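Local coordinates for protein uncharacterized N-acetyltransferase D2E76_00625 (Mycobacteroides abscessus, PDB 6YCA) that probably transfers the acetyl group of acetyl coenzyme A to amine substrates as an Eis-type GCN5-related N-acetyltransferase, though it is unable to modify aminoglycosides, at residues Ile131-Ala137 / Glu307-Val313; Ile150-Ser154 / Gln408-Gly412. One frame throughout, in Å; residues are numbered along the deposited sequence.

Contact 1 (Ile131-Ala137 / Glu307-Val313); sequences IVASLRA and ETWLRLV. With ACO (acetyl coenzyme *a), chain G.
Val-132 to Leu-135 run antiparallel to Trp-309 to Leu-312, with Ala-133 and Leu-135 as the hydrogen-bonded partners of Arg-311 and Trp-309. Ala-133 and Arg-311 exchange a reciprocal pair of backbone hydrogen bonds, 2.9 Å from Ala-133 N to Arg-311 O. Beyond CB of Arg-136, CG stands anti to the carbonyl carbon and the chain bends at the next torsion (chi2 -65°), which brings CD to 3.4 Å from Glu-307 O. NE passes Glu-307 CG, on one face of the guanidinium, and makes a weak hydrogen bond to Asn-414. NH1 turns back to Leu-135 O in a weak bond, while NH2 donates to Thr-413 O. Next along the chain, Ala-137 CB sits over one face of the Trp-309 five-membered ring, 3.6 Å from its centroid, a CH-pi contact. Leu-135 CB lies 3.9 Å from the acetyl CH3 of the bound acetyl coenzyme A. Strand 93-104 flanks strand 132-135 on its far edge; helix 113-127 packs against Ala-133 and Val-313, and helix 366-373 against Leu-310 and Leu-312.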
loop_
_atom_site.group_PDB
_atom_site.type_symbol
_atom_site.label_atom_id
_atom_site.label_comp_id
_atom_site.label_asym_id
_atom_site.label_seq_id
_atom_site.Cartn_x
_atom_site.Cartn_y
_atom_site.Cartn_z
ATOM N N ILE A 131 -46.996 5.404 -9.823
ATOM C CA ILE A 131 -47.201 5.117 -8.406
ATOM C C ILE A 131 -45.914 5.102 -7.591
ATOM O O ILE A 131 -45.977 5.266 -6.364
ATOM C CB ILE A 131 -47.990 3.815 -8.162
ATOM C CG1 ILE A 131 -47.541 2.704 -9.098
ATOM C CG2 ILE A 131 -49.458 4.054 -8.443
ATOM C CD1 ILE A 131 -48.169 1.374 -8.742
ATOM N N VAL A 132 -44.761 4.887 -8.220
ATOM C CA VAL A 132 -43.483 4.903 -7.522
ATOM C C VAL A 132 -42.481 5.716 -8.328
ATOM O O VAL A 132 -42.610 5.872 -9.548
ATOM C CB VAL A 132 -42.927 3.488 -7.231
ATOM C CG1 VAL A 132 -43.883 2.706 -6.344
ATOM C CG2 VAL A 132 -42.628 2.741 -8.521
ATOM N N ALA A 133 -41.480 6.242 -7.625
ATOM C CA ALA A 133 -40.334 6.909 -8.223
ATOM C C ALA A 133 -39.081 6.412 -7.522
ATOM O O ALA A 133 -39.101 6.143 -6.317
ATOM C CB ALA A 133 -40.431 8.435 -8.082
ATOM N N SER A 134 -37.999 6.263 -8.284
ATOM C CA SER A 134 -36.736 5.791 -7.736
ATOM C C SER A 134 -35.592 6.565 -8.373
ATOM O O SER A 134 -35.727 7.123 -9.464
ATOM C CB SER A 134 -36.543 4.288 -7.958
ATOM O OG SER A 134 -36.072 4.020 -9.266
ATOM N N LEU A 135 -34.456 6.586 -7.678
ATOM C CA LEU A 135 -33.273 7.282 -8.164
ATOM C C LEU A 135 -32.034 6.590 -7.620
ATOM O O LEU A 135 -32.121 5.649 -6.831
ATOM C CB LEU A 135 -33.296 8.776 -7.801
ATOM C CG LEU A 135 -33.472 9.190 -6.335
ATOM C CD1 LEU A 135 -32.167 9.088 -5.549
ATOM C CD2 LEU A 135 -34.042 10.597 -6.242
ATOM N N ARG A 136 -30.873 7.056 -8.068
ATOM C CA ARG A 136 -29.589 6.630 -7.523
ATOM C C ARG A 136 -28.977 7.853 -6.852
ATOM O O ARG A 136 -28.612 8.821 -7.528
ATOM C CB ARG A 136 -28.686 6.094 -8.633
ATOM C CG ARG A 136 -29.320 4.978 -9.448
ATOM C CD ARG A 136 -29.561 3.734 -8.609
ATOM N NE ARG A 136 -30.282 2.696 -9.343
ATOM C CZ ARG A 136 -31.598 2.516 -9.279
ATOM N NH1 ARG A 136 -32.337 3.296 -8.504
ATOM N NH2 ARG A 136 -32.173 1.552 -9.977
ATOM N N ALA A 137 -28.854 7.804 -5.530
ATOM C CA ALA A 137 -28.473 8.980 -4.762
ATOM C C ALA A 137 -26.964 9.192 -4.792
ATOM O O ALA A 137 -26.185 8.258 -4.576
ATOM C CB ALA A 137 -28.958 8.844 -3.322
ATOM N N GLU A 307 -28.672 0.926 -3.285
ATOM C CA GLU A 307 -28.963 1.027 -4.709
ATOM C C GLU A 307 -30.229 1.832 -4.977
ATOM O O GLU A 307 -30.156 3.011 -5.340
ATOM C CB GLU A 307 -29.063 -0.353 -5.356
ATOM C CG GLU A 307 -29.104 -0.275 -6.860
ATOM C CD GLU A 307 -29.241 -1.624 -7.518
ATOM O OE1 GLU A 307 -30.102 -2.426 -7.089
ATOM O OE2 GLU A 307 -28.457 -1.885 -8.457
ATOM N N THR A 308 -31.389 1.203 -4.813
ATOM C CA THR A 308 -32.647 1.851 -5.149
ATOM C C THR A 308 -33.113 2.708 -3.980
ATOM O O THR A 308 -33.361 2.193 -2.882
ATOM C CB THR A 308 -33.718 0.811 -5.471
ATOM O OG1 THR A 308 -33.257 -0.068 -6.504
ATOM C CG2 THR A 308 -34.989 1.500 -5.934
ATOM N N TRP A 309 -33.233 4.009 -4.211
ATOM C CA TRP A 309 -33.920 4.908 -3.289
ATOM C C TRP A 309 -35.345 5.037 -3.817
ATOM O O TRP A 309 -35.597 5.740 -4.797
ATOM C CB TRP A 309 -33.215 6.257 -3.201
ATOM C CG TRP A 309 -31.917 6.200 -2.458
ATOM C CD1 TRP A 309 -30.740 5.696 -2.911
ATOM C CD2 TRP A 309 -31.674 6.640 -1.114
ATOM N NE1 TRP A 309 -29.773 5.807 -1.944
ATOM C CE2 TRP A 309 -30.323 6.381 -0.830
ATOM C CE3 TRP A 309 -32.470 7.230 -0.128
ATOM C CZ2 TRP A 309 -29.744 6.694 0.395
ATOM C CZ3 TRP A 309 -31.893 7.539 1.090
ATOM C CH2 TRP A 309 -30.545 7.270 1.339
ATOM N N LEU A 310 -36.270 4.325 -3.179
ATOM C CA LEU A 310 -37.641 4.204 -3.649
ATOM C C LEU A 310 -38.544 5.185 -2.915
ATOM O O LEU A 310 -38.438 5.351 -1.696
ATOM C CB LEU A 310 -38.151 2.777 -3.438
ATOM C CG LEU A 310 -39.577 2.487 -3.895
ATOM C CD1 LEU A 310 -39.726 2.780 -5.372
ATOM C CD2 LEU A 310 -39.936 1.048 -3.601
ATOM N N ARG A 311 -39.422 5.845 -3.668
ATOM C CA ARG A 311 -40.400 6.785 -3.124
ATOM C C ARG A 311 -41.784 6.362 -3.597
ATOM O O ARG A 311 -42.067 6.401 -4.798
ATOM C CB ARG A 311 -40.080 8.205 -3.581
ATOM C CG ARG A 311 -41.191 9.205 -3.396
ATOM C CD ARG A 311 -41.390 9.614 -1.947
ATOM N NE ARG A 311 -42.813 9.682 -1.628
ATOM C CZ ARG A 311 -43.355 10.522 -0.753
ATOM N NH1 ARG A 311 -42.601 11.394 -0.102
ATOM N NH2 ARG A 311 -44.661 10.495 -0.539
ATOM N N LEU A 312 -42.639 5.953 -2.661
ATOM C CA LEU A 312 -44.008 5.557 -2.982
ATOM C C LEU A 312 -44.852 6.808 -3.215
ATOM O O LEU A 312 -45.103 7.581 -2.281
ATOM C CB LEU A 312 -44.584 4.703 -1.856
ATOM C CG LEU A 312 -43.842 3.398 -1.552
ATOM C CD1 LEU A 312 -44.473 2.671 -0.382
ATOM C CD2 LEU A 312 -43.812 2.499 -2.773
ATOM N N VAL A 313 -45.297 7.001 -4.459
ATOM C CA VAL A 313 -46.087 8.179 -4.810
ATOM C C VAL A 313 -47.566 7.960 -4.510
ATOM O O VAL A 313 -48.232 8.832 -3.940
ATOM C CB VAL A 313 -45.840 8.569 -6.280
ATOM C CG1 VAL A 313 -46.611 9.831 -6.639
ATOM C CG2 VAL A 313 -44.349 8.754 -6.538
HETATM N N1A ACO G . -26.011 17.221 2.469
HETATM C C2A ACO G . -26.703 17.392 3.603
HETATM N N3A ACO G . -27.891 17.991 3.748
HETATM C C4A ACO G . -28.496 18.494 2.643
HETATM C C5A ACO G . -27.867 18.375 1.400
HETATM C C6A ACO G . -26.548 17.697 1.324
HETATM N N6A ACO G . -25.911 17.563 0.135
HETATM N N7A ACO G . -28.656 18.945 0.473
HETATM C C8A ACO G . -29.751 19.403 1.119
HETATM N N9A ACO G . -29.645 19.148 2.435
HETATM C C1B ACO G . -30.672 19.489 3.457
HETATM C C2B ACO G . -30.672 20.992 3.738
HETATM O O2B ACO G . -29.836 21.295 4.855
HETATM C C3B ACO G . -32.134 21.166 4.144
HETATM O O3B ACO G . -32.268 20.766 5.502
HETATM P P3B ACO G . -33.155 21.639 6.520
HETATM O O7A ACO G . -32.605 23.045 6.569
HETATM O O8A ACO G . -34.590 21.639 6.046
HETATM O O9A ACO G . -33.061 21.000 7.886
HETATM C C4B ACO G . -32.880 20.153 3.281
HETATM O O4B ACO G . -31.948 19.139 2.928
HETATM C C5B ACO G . -33.480 20.773 2.024
HETATM O O5B ACO G . -32.441 21.492 1.373
HETATM P P1A ACO G . -32.670 22.340 0.036
HETATM O O1A ACO G . -32.409 23.797 0.338
HETATM O O2A ACO G . -34.084 22.117 -0.433
HETATM O O3A ACO G . -31.653 21.817 -1.087
HETATM P P2A ACO G . -30.583 22.559 -2.031
HETATM O O4A ACO G . -31.260 23.710 -2.743
HETATM O O5A ACO G . -29.428 23.061 -1.192
HETATM O O6A ACO G . -30.038 21.468 -3.081
HETATM C CBP ACO G . -28.756 19.478 -3.590
HETATM C CCP ACO G . -29.628 20.196 -2.579
HETATM C CDP ACO G . -29.461 19.421 -4.936
HETATM C CEP ACO G . -28.480 18.070 -3.086
HETATM C CAP ACO G . -27.469 20.295 -3.690
HETATM O OAP ACO G . -26.845 20.282 -2.398
HETATM C C9P ACO G . -26.504 19.778 -4.726
HETATM O O9P ACO G . -26.549 20.204 -5.870
HETATM N N8P ACO G . -25.618 18.873 -4.314
HETATM C C7P ACO G . -24.593 18.295 -5.167
HETATM C C6P ACO G . -25.152 17.554 -6.376
HETATM C C5P ACO G . -25.968 16.354 -5.962
HETATM O O5P ACO G . -25.635 15.672 -5.003
HETATM N N4P ACO G . -27.056 16.118 -6.685
HETATM C C3P ACO G . -27.896 14.973 -6.416
HETATM C C2P ACO G . -27.696 13.894 -7.471
HETATM S S1P ACO G . -28.747 12.532 -7.109
HETATM C C ACO G . -29.502 12.373 -8.592
HETATM O O ACO G . -28.942 12.802 -9.587
HETATM C CH3 ACO G . -30.845 11.709 -8.676
#

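Contact 2 (Ile150-Ser154 / Gln408-Gly412)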
loop_
_atom_site.group_PDB
_atom_site.type_symbol
_atom_site.label_atom_id
_atom_site.label_comp_id
_atom_site.label_asym_id
_atom_site.label_seq_id
_atom_site.Cartn_x
_atom_site.Cartn_y
_atom_site.Cartn_z
ATOM N N ILE A 150 -34.335 3.460 1.121
ATOM C CA ILE A 150 -33.443 2.519 0.448
ATOM C C ILE A 150 -34.171 1.187 0.305
ATOM O O ILE A 150 -34.385 0.482 1.295
ATOM C CB ILE A 150 -32.122 2.354 1.198
ATOM C CG1 ILE A 150 -31.409 3.701 1.325
ATOM C CG2 ILE A 150 -31.243 1.364 0.467
ATOM C CD1 ILE A 150 -30.110 3.629 2.099
ATOM N N ALA A 151 -34.544 0.830 -0.924
ATOM C CA ALA A 151 -35.358 -0.358 -1.155
ATOM C C ALA A 151 -34.574 -1.558 -1.667
ATOM O O ALA A 151 -34.983 -2.696 -1.410
ATOM C CB ALA A 151 -36.493 -0.050 -2.138
ATOM N N THR A 152 -33.475 -1.345 -2.394
ATOM C CA THR A 152 -32.626 -2.440 -2.841
ATOM C C THR A 152 -31.170 -2.068 -2.622
ATOM O O THR A 152 -30.809 -0.889 -2.620
ATOM C CB THR A 152 -32.789 -2.764 -4.338
ATOM O OG1 THR A 152 -32.041 -1.819 -5.118
ATOM C CG2 THR A 152 -34.257 -2.739 -4.754
ATOM N N SER A 153 -30.333 -3.091 -2.474
ATOM C CA SER A 153 -28.894 -2.914 -2.380
ATOM C C SER A 153 -28.220 -3.852 -3.371
ATOM O O SER A 153 -28.803 -4.846 -3.815
ATOM C CB SER A 153 -28.369 -3.193 -0.965
ATOM O OG SER A 153 -28.928 -2.296 -0.019
ATOM N N SER A 154 -26.984 -3.513 -3.720
ATOM C CA SER A 154 -26.190 -4.280 -4.665
ATOM C C SER A 154 -24.861 -4.669 -4.029
ATOM O O SER A 154 -24.375 -4.014 -3.101
ATOM C CB SER A 154 -25.951 -3.479 -5.949
ATOM O OG SER A 154 -25.062 -2.400 -5.719
ATOM N N GLN A 408 -33.867 -11.271 -2.663
ATOM C CA GLN A 408 -33.633 -9.866 -2.390
ATOM C C GLN A 408 -33.825 -9.064 -3.675
ATOM O O GLN A 408 -33.348 -9.472 -4.741
ATOM C CB GLN A 408 -32.216 -9.663 -1.864
ATOM C CG GLN A 408 -32.046 -10.073 -0.415
ATOM C CD GLN A 408 -32.705 -9.101 0.538
ATOM O OE1 GLN A 408 -32.448 -7.897 0.490
ATOM N NE2 GLN A 408 -33.571 -9.616 1.404
ATOM N N PRO A 409 -34.513 -7.928 -3.609
ATOM C CA PRO A 409 -34.727 -7.126 -4.814
ATOM C C PRO A 409 -33.426 -6.508 -5.287
ATOM O O PRO A 409 -32.505 -6.260 -4.506
ATOM C CB PRO A 409 -35.699 -6.044 -4.340
ATOM C CG PRO A 409 -35.383 -5.896 -2.897
ATOM C CD PRO A 409 -35.046 -7.273 -2.406
ATOM N N PHE A 410 -33.366 -6.247 -6.587
ATOM C CA PHE A 410 -32.126 -5.805 -7.203
ATOM C C PHE A 410 -32.442 -5.218 -8.569
ATOM O O PHE A 410 -33.182 -5.826 -9.348
ATOM C CB PHE A 410 -31.192 -7.007 -7.347
ATOM C CG PHE A 410 -30.006 -6.748 -8.205
ATOM C CD1 PHE A 410 -28.977 -5.947 -7.756
ATOM C CD2 PHE A 410 -29.918 -7.307 -9.465
ATOM C CE1 PHE A 410 -27.879 -5.702 -8.547
ATOM C CE2 PHE A 410 -28.819 -7.075 -10.262
ATOM C CZ PHE A 410 -27.797 -6.269 -9.803
ATOM N N ALA A 411 -31.901 -4.036 -8.847
ATOM C CA ALA A 411 -32.046 -3.370 -10.139
ATOM C C ALA A 411 -30.685 -3.397 -10.826
ATOM O O ALA A 411 -29.818 -2.575 -10.526
ATOM C CB ALA A 411 -32.530 -1.937 -9.948
ATOM N N GLY A 412 -30.494 -4.313 -11.766
ATOM C CA GLY A 412 -29.192 -4.415 -12.406
ATOM C C GLY A 412 -28.782 -3.236 -13.272
ATOM O O GLY A 412 -27.819 -3.333 -14.040
#
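Van der Waals packing without a single direct hydrogen bond joins Thr-152 to Pro-409: a loop near the C terminus, following helix 395-403, lies across strand 149-160 of the acetyltransferase core, their touching parts heading 67° apart. Thr-152 and Pro-409 bury the largest areas. CG2 of Thr-152 is anti to the carbonyl carbon and reaches the proline ring, 3.6 Å from Pro-409 CB, while Thr-152 CB rests 3.5 Å from Pro-409 O. The two side chains overlap alongside, pointing opposite ways. One step back, Pro-409 CG meets the carbonyl of Ala-151, 3.6 Å from its O.

The strand is not regular here: Ala-151 and Thr-152 both face Thr-308 of strand 299-312, a classic beta bulge, and Ala-151 has the near-helical psi of -29° expected at its first position. Thr-152 OG1 is hydrogen-bonded to Thr-308 OG1 and Glu-307 OE1, and the same carboxylate oxygen takes the N-H of Ala-411, so Glu-307 bridges strand and loop by polar bonds that the two segments do not make directly.

Further along, Phe-410 presents its ring edge. CE1 is 3.9 Å from Ser-154 CB, which lies in the ring plane, and CD1 is 4.1 Å from Ser-153 O. With CG anti to the backbone N (chi1 168°), the ring turns toward the strand; it also packs on Pro-284 of the neighbouring strand 277-284. Over one face sits Gly-412 N, 3.6 Å above the plane and displaced toward the rim. The backbone of Phe-410 is also hydrogen-bonded to Thr-197. From Gly-412 the last residues run on to Phe-415, which packs against Arg-136 of the acetyl coenzyme A pocket; in Eis relatives the C-terminal carboxylate is thought to take part in catalysis.

How the contacts relate
From the N terminus the chain lays down 131-137, then 150-154, and only much later comes back with 307-313 to close contact 1 across 169 intervening residues. Contact 2 closes a longer loop, of 253 residues, when 408-412 reaches 150-154. The segments alternate, so the two loops cross. Strand 299-312, from the second acetyltransferase domain, lies between strands 132-135 and 149-160 of the first, and the tail of the sterol carrier protein region packs onto that join. The contacts touch directly: Thr-308 O accepts from Ala-151 N (2.7 Å), Arg-136 NH2 packs on Ala-411 CB, and Trp-309 CZ2 on Ile-150 CD1.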